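Local coordinates for protein vinylacetyl-CoA Delta-isomerase (Nitrosopumilus maritimus SCM1, PDB 6VJR) that probably acts as a 4-hydroxybutyryl-CoA dehydratase and vinylacetyl-CoA delta-isomerase, using FAD, a [4Fe-4S] cluster and an iron ion, at residues A[308-311]-A[312-316]. Sequence-based numbering, arbitrary orientation.
Sequences ATIA and DYNGV. With FAD (flavin-adenine dinucleotide), chain V.
T309 holds CG2 opposite its backbone N, and Y313, one turn on, swings its ring back beside its own N (chi1 -71°); the two side chains therefore run alongside each other. T309 CG2 lies over one face of the Y313 ring, 3.8 Å from its centroid and displaced toward the rim, 3.5 Å from Y313 CE2, a CH-pi contact. Y313 OH bonds D480 of the second subunit; an alanine in place of the tyrosine would probably leave the T309 methyl without its ring and the D480 carboxylate without its hydroxyl partner. D312 OD1 pairs with R413 of its own chain and OD2 with K468 of the second subunit, both salt bridges. I310 CD1 packs 3.7 Å from N314 OD1, and that oxygen is hydrogen-bonded to R421 NH2. The helix then ends in a Schellman motif: V316 N bonds A311 O (3.0 Å), G315 N bonds D312 O (3.0 Å), and G315 takes the positive phi (93°) that suits glycine. The turn delivers V316 CG1 to the FAD adenine, 3.9 Å from C6A; R154 of the third subunit adjoins N314 and V316. This C-terminal end of helix 295-314 packs I310 on helices 418-432 and 372-384, and A311 on helices 372-384 and 320-345.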
ATOM      1  N   ALA A 308      -9.043   8.752 -18.906  1.00 12.75           N
ATOM      2  CA  ALA A 308      -8.701   8.270 -20.246  1.00 13.21           C
ATOM      3  C   ALA A 308      -8.932   9.370 -21.274  1.00 12.98           C
ATOM      4  O   ALA A 308      -8.175   9.498 -22.244  1.00 14.43           O
ATOM      5  CB  ALA A 308      -9.467   7.016 -20.596  1.00 14.13           C
ATOM      6  N   THR A 309     -10.008  10.148 -21.062  1.00 12.86           N
ATOM      7  CA  THR A 309     -10.299  11.249 -21.972  1.00 12.70           C
ATOM      8  C   THR A 309      -9.204  12.312 -21.930  1.00 12.74           C
ATOM      9  O   THR A 309      -8.778  12.765 -22.989  1.00 13.29           O
ATOM     10  CB  THR A 309     -11.675  11.822 -21.712  1.00 13.74           C
ATOM     11  OG1 THR A 309     -12.682  10.826 -21.894  1.00 14.20           O
ATOM     12  CG2 THR A 309     -11.954  13.026 -22.580  1.00 13.24           C
ATOM     13  N   ILE A 310      -8.821  12.769 -20.731  1.00 11.88           N
ATOM     14  CA  ILE A 310      -7.784  13.805 -20.672  1.00 13.41           C
ATOM     15  C   ILE A 310      -6.456  13.300 -21.262  1.00 12.66           C
ATOM     16  O   ILE A 310      -5.737  14.044 -21.927  1.00 14.23           O
ATOM     17  CB  ILE A 310      -7.662  14.438 -19.273  1.00 13.22           C
ATOM     18  CG1 ILE A 310      -6.760  15.656 -19.274  1.00 13.14           C
ATOM     19  CG2 ILE A 310      -7.156  13.445 -18.228  1.00 13.81           C
ATOM     20  CD1 ILE A 310      -7.167  16.784 -20.197  1.00 13.95           C
ATOM     21  N   ALA A 311      -6.095  12.035 -21.049  1.00 12.44           N
ATOM     22  CA  ALA A 311      -4.890  11.462 -21.642  1.00 13.55           C
ATOM     23  C   ALA A 311      -4.938  11.563 -23.169  1.00 13.28           C
ATOM     24  O   ALA A 311      -3.959  11.952 -23.818  1.00 15.00           O
ATOM     25  CB  ALA A 311      -4.653  10.032 -21.205  1.00 13.95           C
ATOM     26  N   ASP A 312      -6.104  11.244 -23.747  1.00 14.19           N
ATOM     27  CA  ASP A 312      -6.348  11.367 -25.175  1.00 14.78           C
ATOM     28  C   ASP A 312      -6.176  12.810 -25.647  1.00 14.66           C
ATOM     29  O   ASP A 312      -5.388  13.077 -26.567  1.00 15.20           O
ATOM     30  CB  ASP A 312      -7.740  10.815 -25.428  1.00 16.03           C
ATOM     31  CG  ASP A 312      -8.306  10.990 -26.811  1.00 20.96           C
ATOM     32  OD1 ASP A 312      -7.631  11.616 -27.606  1.00 26.43           O
ATOM     33  OD2 ASP A 312      -9.448  10.509 -27.056  1.00 24.79           O
ATOM     34  N   TYR A 313      -6.819  13.749 -24.944  1.00 14.43           N
ATOM     35  CA  TYR A 313      -6.751  15.159 -25.318  1.00 13.11           C
ATOM     36  C   TYR A 313      -5.324  15.711 -25.203  1.00 13.97           C
ATOM     37  O   TYR A 313      -4.957  16.659 -25.926  1.00 16.41           O
ATOM     38  CB  TYR A 313      -7.698  15.928 -24.403  1.00 13.49           C
ATOM     39  CG  TYR A 313      -9.190  15.725 -24.638  1.00 13.86           C
ATOM     40  CD1 TYR A 313      -9.683  15.117 -25.795  1.00 14.52           C
ATOM     41  CD2 TYR A 313     -10.108  16.284 -23.754  1.00 14.68           C
ATOM     42  CE1 TYR A 313     -11.044  15.010 -25.998  1.00 14.39           C
ATOM     43  CE2 TYR A 313     -11.466  16.218 -23.990  1.00 14.72           C
ATOM     44  CZ  TYR A 313     -11.930  15.623 -25.138  1.00 15.69           C
ATOM     45  OH  TYR A 313     -13.293  15.541 -25.316  1.00 17.34           O
ATOM     46  N   ASN A 314      -4.558  15.175 -24.228  1.00 13.43           N
ATOM     47  CA  ASN A 314      -3.187  15.589 -24.018  1.00 13.62           C
ATOM     48  C   ASN A 314      -2.235  15.013 -25.042  1.00 14.58           C
ATOM     49  O   ASN A 314      -1.081  15.432 -25.057  1.00 16.39           O
ATOM     50  CB  ASN A 314      -2.661  15.297 -22.617  1.00 13.60           C
ATOM     51  CG  ASN A 314      -3.300  16.108 -21.522  1.00 14.68           C
ATOM     52  OD1 ASN A 314      -3.850  17.184 -21.766  1.00 16.78           O
ATOM     53  ND2 ASN A 314      -3.148  15.649 -20.283  1.00 15.38           N
ATOM     54  N   GLY A 315      -2.640  14.004 -25.800  1.00 15.90           N
ATOM     55  CA  GLY A 315      -1.783  13.431 -26.808  1.00 17.22           C
ATOM     56  C   GLY A 315      -0.950  12.222 -26.358  1.00 17.66           C
ATOM     57  O   GLY A 315      -0.112  11.786 -27.146  1.00 18.62           O
ATOM     58  N   VAL A 316      -1.271  11.634 -25.181  1.00 15.85           N
ATOM     59  CA  VAL A 316      -0.537  10.514 -24.651  1.00 16.67           C
ATOM     60  C   VAL A 316      -1.446   9.396 -24.158  1.00 16.64           C
ATOM     61  O   VAL A 316      -1.198   8.821 -23.113  1.00 18.69           O
ATOM     62  CB  VAL A 316       0.426  11.008 -23.548  1.00 16.62           C
ATOM     63  CG1 VAL A 316       1.618  11.728 -24.160  1.00 18.53           C
ATOM     64  CG2 VAL A 316      -0.267  11.844 -22.489  1.00 17.52           C
TER
HETATM   65  PA  FAD V 603       1.271  16.837 -18.138  1.00 13.73           P
HETATM   66  O1A FAD V 603       2.663  16.903 -18.636  1.00 14.59           O
HETATM   67  O2A FAD V 603       0.149  17.049 -19.094  1.00 14.44           O
HETATM   68  O5B FAD V 603       1.158  15.456 -17.369  1.00 13.10           O
HETATM   69  C5B FAD V 603      -0.097  14.730 -17.353  1.00 12.57           C
HETATM   70  C4B FAD V 603       0.185  13.248 -17.371  1.00 12.81           C
HETATM   71  O4B FAD V 603       0.716  12.914 -18.673  1.00 13.42           O
HETATM   72  C3B FAD V 603       1.240  12.751 -16.347  1.00 12.63           C
HETATM   73  O3B FAD V 603       0.917  11.432 -15.900  1.00 12.85           O
HETATM   74  C2B FAD V 603       2.555  12.741 -17.172  1.00 13.51           C
HETATM   75  O2B FAD V 603       3.564  11.851 -16.731  1.00 13.59           O
HETATM   76  C1B FAD V 603       2.017  12.331 -18.538  1.00 14.14           C
HETATM   77  N9A FAD V 603       2.847  12.726 -19.664  1.00 14.11           N
HETATM   78  C8A FAD V 603       3.044  13.989 -20.160  1.00 14.92           C
HETATM   79  N7A FAD V 603       3.847  14.024 -21.201  1.00 15.74           N
HETATM   80  C5A FAD V 603       4.208  12.710 -21.407  1.00 14.39           C
HETATM   81  C6A FAD V 603       5.024  12.101 -22.381  1.00 16.27           C
HETATM   82  N6A FAD V 603       5.620  12.780 -23.354  1.00 19.68           N
HETATM   83  N1A FAD V 603       5.208  10.759 -22.303  1.00 17.12           N
HETATM   84  C2A FAD V 603       4.569  10.110 -21.318  1.00 17.01           C
HETATM   85  N3A FAD V 603       3.783  10.576 -20.349  1.00 15.96           N
HETATM   86  C4A FAD V 603       3.597  11.893 -20.467  1.00 14.96           C
HETATM   87  N1  FAD V 603       5.845  25.089 -12.957  1.00 15.02           N
HETATM   88  C2  FAD V 603       6.659  26.189 -12.988  1.00 14.20           C
HETATM   89  O2  FAD V 603       7.452  26.411 -13.901  1.00 16.57           O
HETATM   90  N3  FAD V 603       6.593  27.111 -11.965  1.00 15.69           N
HETATM   91  C4  FAD V 603       5.823  27.058 -10.836  1.00 14.90           C
HETATM   92  O4  FAD V 603       5.797  27.990 -10.024  1.00 15.79           O
HETATM   93  C4X FAD V 603       4.912  25.960 -10.847  1.00 14.69           C
HETATM   94  N5  FAD V 603       4.056  25.848  -9.819  1.00 16.08           N
HETATM   95  C5X FAD V 603       3.055  24.903  -9.917  1.00 14.50           C
HETATM   96  C6  FAD V 603       2.013  24.870  -8.984  1.00 14.56           C
HETATM   97  C7  FAD V 603       0.953  23.969  -9.099  1.00 13.79           C
HETATM   98  C7M FAD V 603      -0.209  24.021  -8.140  1.00 15.31           C
HETATM   99  C8  FAD V 603       1.048  22.915 -10.011  1.00 13.95           C
HETATM  100  C8M FAD V 603      -0.056  21.908 -10.162  1.00 14.26           C
HETATM  101  C9  FAD V 603       2.065  22.933 -10.945  1.00 14.02           C
HETATM  102  C9A FAD V 603       3.085  23.910 -10.909  1.00 13.99           C
HETATM  103  N10 FAD V 603       4.104  23.963 -11.864  1.00 15.13           N
HETATM  104  C10 FAD V 603       4.986  25.027 -11.939  1.00 14.30           C
HETATM  105  C1' FAD V 603       3.975  23.096 -13.046  1.00 15.45           C
HETATM  106  C2' FAD V 603       4.394  21.645 -12.903  1.00 13.18           C
HETATM  107  O2' FAD V 603       5.809  21.595 -13.040  1.00 15.44           O
HETATM  108  C3' FAD V 603       3.708  20.827 -13.982  1.00 13.64           C
HETATM  109  O3' FAD V 603       2.354  20.723 -13.573  1.00 13.54           O
HETATM  110  C4' FAD V 603       4.359  19.460 -14.233  1.00 12.97           C
HETATM  111  O4' FAD V 603       5.627  19.550 -14.874  1.00 16.12           O
HETATM  112  C5' FAD V 603       3.458  18.540 -15.025  1.00 12.87           C
HETATM  113  O5' FAD V 603       3.223  19.169 -16.318  1.00 13.50           O
HETATM  114  P   FAD V 603       1.716  19.338 -16.818  1.00 13.89           P
HETATM  115  O1P FAD V 603       0.927  20.034 -15.815  1.00 13.27           O
HETATM  116  O2P FAD V 603       1.804  19.908 -18.181  1.00 14.13           O
HETATM  117  O3P FAD V 603       1.107  17.889 -16.922  1.00 14.51           O